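Local coordinates for protein aminoglycoside Nucleotidyltransferase (2")-Ia (Pseudomonas aeruginosa, PDB 5CFU) that confers aminoglycoside resistance by adenylating the 2''-hydroxyl group of antibiotics such as kanamycin, gentamicin and tobramycin, probably with a divalent metal, at residues N28-I33 / T56-R61. Residues are numbered along the deposited sequence; the frame is centred on the assembly and turned at random.
Sequences NLPLWI and TFPGER. With BU1 (1,4-butanediol), chain I.
Trp32 and Thr56 form an antiparallel hydrogen-bonded pair, as two reciprocal backbone bonds attest: Trp32 N to Thr56 O at 3.0 Å, nearly straight at 171°, and Thr56 N to Trp32 O at 2.8 Å. Both side chains leave the sheet on the same face. With CG of Trp32 anti to the carbonyl carbon (chi1 -67°), the indole turns back along its own strand and brings CE3 edge-on to Thr56 O, 3.5 Å away and in the ring plane. A water bridges Trp32 O and Thr56 OG1, accepting from the hydroxyl.

Toward residue 30 no further backbone hydrogen bond joins the segments, and packing of the two prolines continues the contact. Pro58 has no N-H. Its CD abuts Pro30 O at 3.1 Å, and the two rings meet through their CG atoms at 3.7 Å. Leu31 sends CD2 against Phe57 CB at 3.5 Å, on the other side of the sheet from the indole. This apolar part is buried and close-packed.

The solvent side, at Arg61 and exposed Asn28, relies on polar bonding and one leucine methyl rather than close apolar packing. The Arg61 chain, bent at chi3 (62°), lays one guanidinium face over Leu29 CD1. In its own plane NH1 donates to Asn28 O at 3.0 Å, whereas the NH2 bond to the same oxygen is weak. Asn28 is the C-prime residue of the Schellman motif ending helix 12-26, so Arg61, at the N-cap position of helix 62-71, ties the two helix ends together; its NE also makes a salt bridge with Glu64 of the latter helix.

Trp32 also packs against a 1,4-butanediol and bonds through NE1 to Pro116 O. Leu31 is covered by helices 12-26 and 62-71, and strand 53-58, carrying the manganese ligand Asp54, runs between strands 32-34 and 91-100.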
ATOM      1  N   ASN A  28       2.944   2.444 -18.858  1.00 18.85           N
ATOM      2  CA  ASN A  28       1.651   1.779 -18.650  1.00 19.07           C
ATOM      3  C   ASN A  28       1.840   0.687 -17.607  1.00 19.36           C
ATOM      4  O   ASN A  28       1.360  -0.424 -17.784  1.00 20.44           O
ATOM      5  CB  ASN A  28       1.069   1.198 -19.969  1.00 20.30           C
ATOM      6  CG  ASN A  28      -0.487   1.206 -20.002  1.00 24.04           C
ATOM      7  OD1 ASN A  28      -1.158   0.977 -18.982  1.00 26.44           O
ATOM      8  ND2 ASN A  28      -1.052   1.460 -21.182  1.00 27.22           N
ATOM      9  N   LEU A  29       2.533   1.042 -16.516  1.00 17.08           N
ATOM     10  CA  LEU A  29       2.767   0.141 -15.387  1.00 17.11           C
ATOM     11  C   LEU A  29       1.900   0.574 -14.231  1.00 16.25           C
ATOM     12  O   LEU A  29       2.141   1.632 -13.631  1.00 15.28           O
ATOM     13  CB  LEU A  29       4.235   0.149 -14.961  1.00 16.17           C
ATOM     14  CG  LEU A  29       4.636  -0.689 -13.741  1.00 16.69           C
ATOM     15  CD1 LEU A  29       4.647  -2.199 -14.071  1.00 16.80           C
ATOM     16  CD2 LEU A  29       5.987  -0.235 -13.223  1.00 18.00           C
ATOM     17  N   PRO A  30       0.870  -0.218 -13.921  1.00 15.50           N
ATOM     18  CA  PRO A  30       0.050   0.163 -12.778  1.00 16.02           C
ATOM     19  C   PRO A  30       0.808  -0.029 -11.464  1.00 13.60           C
ATOM     20  O   PRO A  30       1.516  -1.002 -11.307  1.00 14.45           O
ATOM     21  CB  PRO A  30      -1.144  -0.786 -12.878  1.00 18.16           C
ATOM     22  CG  PRO A  30      -0.588  -2.018 -13.521  1.00 18.58           C
ATOM     23  CD  PRO A  30       0.462  -1.516 -14.489  1.00 16.13           C
ATOM     24  N   LEU A  31       0.677   0.920 -10.544  1.00 12.03           N
ATOM     25  CA  LEU A  31       1.239   0.794  -9.203  1.00 12.01           C
ATOM     26  C   LEU A  31       0.201   1.296  -8.227  1.00 12.18           C
ATOM     27  O   LEU A  31      -0.431   2.323  -8.479  1.00 12.60           O
ATOM     28  CB  LEU A  31       2.521   1.590  -9.032  1.00 14.65           C
ATOM     29  CG  LEU A  31       3.730   1.200  -9.888  1.00 15.03           C
ATOM     30  CD1 LEU A  31       4.833   2.249  -9.698  1.00 12.77           C
ATOM     31  CD2 LEU A  31       4.230  -0.195  -9.537  1.00 17.54           C
ATOM     32  N   TRP A  32       0.047   0.577  -7.118  1.00 12.63           N
ATOM     33  CA  TRP A  32      -0.904   0.951  -6.069  1.00 11.20           C
ATOM     34  C   TRP A  32      -0.178   1.455  -4.849  1.00 10.79           C
ATOM     35  O   TRP A  32       0.675   0.767  -4.285  1.00 11.25           O
ATOM     36  CB  TRP A  32      -1.795  -0.240  -5.679  1.00 11.37           C
ATOM     37  CG  TRP A  32      -2.713  -0.641  -6.798  1.00 12.26           C
ATOM     38  CD1 TRP A  32      -4.019  -0.266  -6.961  1.00 11.01           C
ATOM     39  CD2 TRP A  32      -2.382  -1.457  -7.922  1.00 12.84           C
ATOM     40  NE1 TRP A  32      -4.516  -0.791  -8.132  1.00 12.72           N
ATOM     41  CE2 TRP A  32      -3.533  -1.529  -8.737  1.00 12.39           C
ATOM     42  CE3 TRP A  32      -1.230  -2.145  -8.316  1.00 11.96           C
ATOM     43  CZ2 TRP A  32      -3.566  -2.256  -9.908  1.00 13.88           C
ATOM     44  CZ3 TRP A  32      -1.268  -2.865  -9.477  1.00 14.31           C
ATOM     45  CH2 TRP A  32      -2.424  -2.910 -10.268  1.00 14.44           C
ATOM     46  N   ILE A  33      -0.522   2.668  -4.443  1.00 10.32           N
ATOM     47  CA  ILE A  33      -0.070   3.197  -3.168  1.00 11.34           C
ATOM     48  C   ILE A  33      -0.752   2.408  -2.067  1.00 11.39           C
ATOM     49  O   ILE A  33      -1.950   2.107  -2.159  1.00 12.05           O
ATOM     50  CB  ILE A  33      -0.412   4.701  -3.017  1.00 15.43           C
ATOM     51  CG1 ILE A  33       0.216   5.507  -4.154  1.00 18.66           C
ATOM     52  CG2 ILE A  33       0.014   5.202  -1.636  1.00 17.02           C
ATOM     53  CD1 ILE A  33       1.707   5.367  -4.260  1.00 21.77           C
ATOM     54  N   THR A  56       2.388  -1.428  -4.176  1.00 10.43           N
ATOM     55  CA  THR A  56       2.102  -2.742  -4.733  1.00 11.67           C
ATOM     56  C   THR A  56       2.348  -2.686  -6.233  1.00 13.91           C
ATOM     57  O   THR A  56       1.952  -1.727  -6.890  1.00 13.09           O
ATOM     58  CB  THR A  56       0.658  -3.179  -4.474  1.00 12.05           C
ATOM     59  OG1 THR A  56       0.384  -3.145  -3.080  1.00 14.14           O
ATOM     60  CG2 THR A  56       0.423  -4.574  -4.985  1.00 13.21           C
ATOM     61  N   PHE A  57       3.003  -3.704  -6.772  1.00 13.86           N
ATOM     62  CA  PHE A  57       3.362  -3.697  -8.191  1.00 13.24           C
ATOM     63  C   PHE A  57       2.991  -5.029  -8.835  1.00 14.27           C
ATOM     64  O   PHE A  57       2.966  -6.049  -8.161  1.00 14.22           O
ATOM     65  CB  PHE A  57       4.850  -3.435  -8.352  1.00 14.15           C
ATOM     66  CG  PHE A  57       5.718  -4.504  -7.734  1.00 15.90           C
ATOM     67  CD1 PHE A  57       6.141  -5.593  -8.475  1.00 17.19           C
ATOM     68  CD2 PHE A  57       6.085  -4.428  -6.412  1.00 13.20           C
ATOM     69  CE1 PHE A  57       6.932  -6.580  -7.899  1.00 15.72           C
ATOM     70  CE2 PHE A  57       6.872  -5.417  -5.821  1.00 13.33           C
ATOM     71  CZ  PHE A  57       7.296  -6.493  -6.573  1.00 15.77           C
ATOM     72  N   PRO A  58       2.725  -5.027 -10.159  1.00 14.24           N
ATOM     73  CA  PRO A  58       2.541  -6.332 -10.821  1.00 14.57           C
ATOM     74  C   PRO A  58       3.767  -7.211 -10.671  1.00 15.57           C
ATOM     75  O   PRO A  58       4.858  -6.816 -11.102  1.00 15.15           O
ATOM     76  CB  PRO A  58       2.312  -5.955 -12.298  1.00 13.82           C
ATOM     77  CG  PRO A  58       1.837  -4.479 -12.245  1.00 14.22           C
ATOM     78  CD  PRO A  58       2.562  -3.889 -11.081  1.00 14.85           C
ATOM     79  N   GLY A  59       3.599  -8.401 -10.097  1.00 17.32           N
ATOM     80  CA  GLY A  59       4.729  -9.249  -9.775  1.00 18.97           C
ATOM     81  C   GLY A  59       5.584  -9.631 -10.974  1.00 20.89           C
ATOM     82  O   GLY A  59       6.808  -9.736 -10.865  1.00 18.90           O
ATOM     83  N   GLU A  60       4.939  -9.811 -12.121  1.00 19.02           N
ATOM     84  CA  GLU A  60       5.635 -10.228 -13.320  1.00 20.67           C
ATOM     85  C   GLU A  60       6.338  -9.082 -14.047  1.00 20.26           C
ATOM     86  O   GLU A  60       7.004  -9.313 -15.073  1.00 22.24           O
ATOM     87  CB  GLU A  60       4.643 -10.958 -14.251  1.00 21.66           C
ATOM     88  CG  GLU A  60       3.798 -10.083 -15.159  1.00 22.95           C
ATOM     89  CD  GLU A  60       2.646  -9.355 -14.477  1.00 20.11           C
ATOM     90  OE1 GLU A  60       2.481  -9.444 -13.238  1.00 19.16           O
ATOM     91  OE2 GLU A  60       1.883  -8.682 -15.205  1.00 19.59           O
ATOM     92  N   ARG A  61       6.207  -7.854 -13.535  1.00 17.84           N
ATOM     93  CA  ARG A  61       6.856  -6.685 -14.127  1.00 18.63           C
ATOM     94  C   ARG A  61       7.795  -6.016 -13.125  1.00 21.69           C
ATOM     95  O   ARG A  61       8.059  -4.816 -13.213  1.00 21.66           O
ATOM     96  CB  ARG A  61       5.794  -5.694 -14.623  1.00 17.57           C
ATOM     97  CG  ARG A  61       4.828  -6.337 -15.616  1.00 21.85           C
ATOM     98  CD  ARG A  61       3.762  -5.358 -16.151  1.00 19.24           C
ATOM     99  NE  ARG A  61       4.323  -4.236 -16.899  1.00 17.67           N
ATOM    100  CZ  ARG A  61       3.605  -3.213 -17.370  1.00 17.82           C
ATOM    101  NH1 ARG A  61       2.286  -3.166 -17.196  1.00 17.45           N
ATOM    102  NH2 ARG A  61       4.203  -2.216 -18.005  1.00 17.66           N
TER
HETATM  103  C1  BU1 I 208      -5.452  -3.475 -15.229  1.00 41.10           C
HETATM  104  C2  BU1 I 208      -5.091  -3.130 -13.794  1.00 39.91           C
HETATM  105  C3  BU1 I 208      -6.112  -3.707 -12.830  1.00 39.56           C
HETATM  106  C4  BU1 I 208      -5.359  -4.514 -11.805  1.00 31.40           C
HETATM  107  O5  BU1 I 208      -6.864  -3.403 -15.439  1.00 38.91           O
HETATM  108  O6  BU1 I 208      -6.175  -4.777 -10.707  1.00 21.36           O
HETATM  109  O   HOH W   1       0.560  -0.730  -1.907  1.00 20.22           O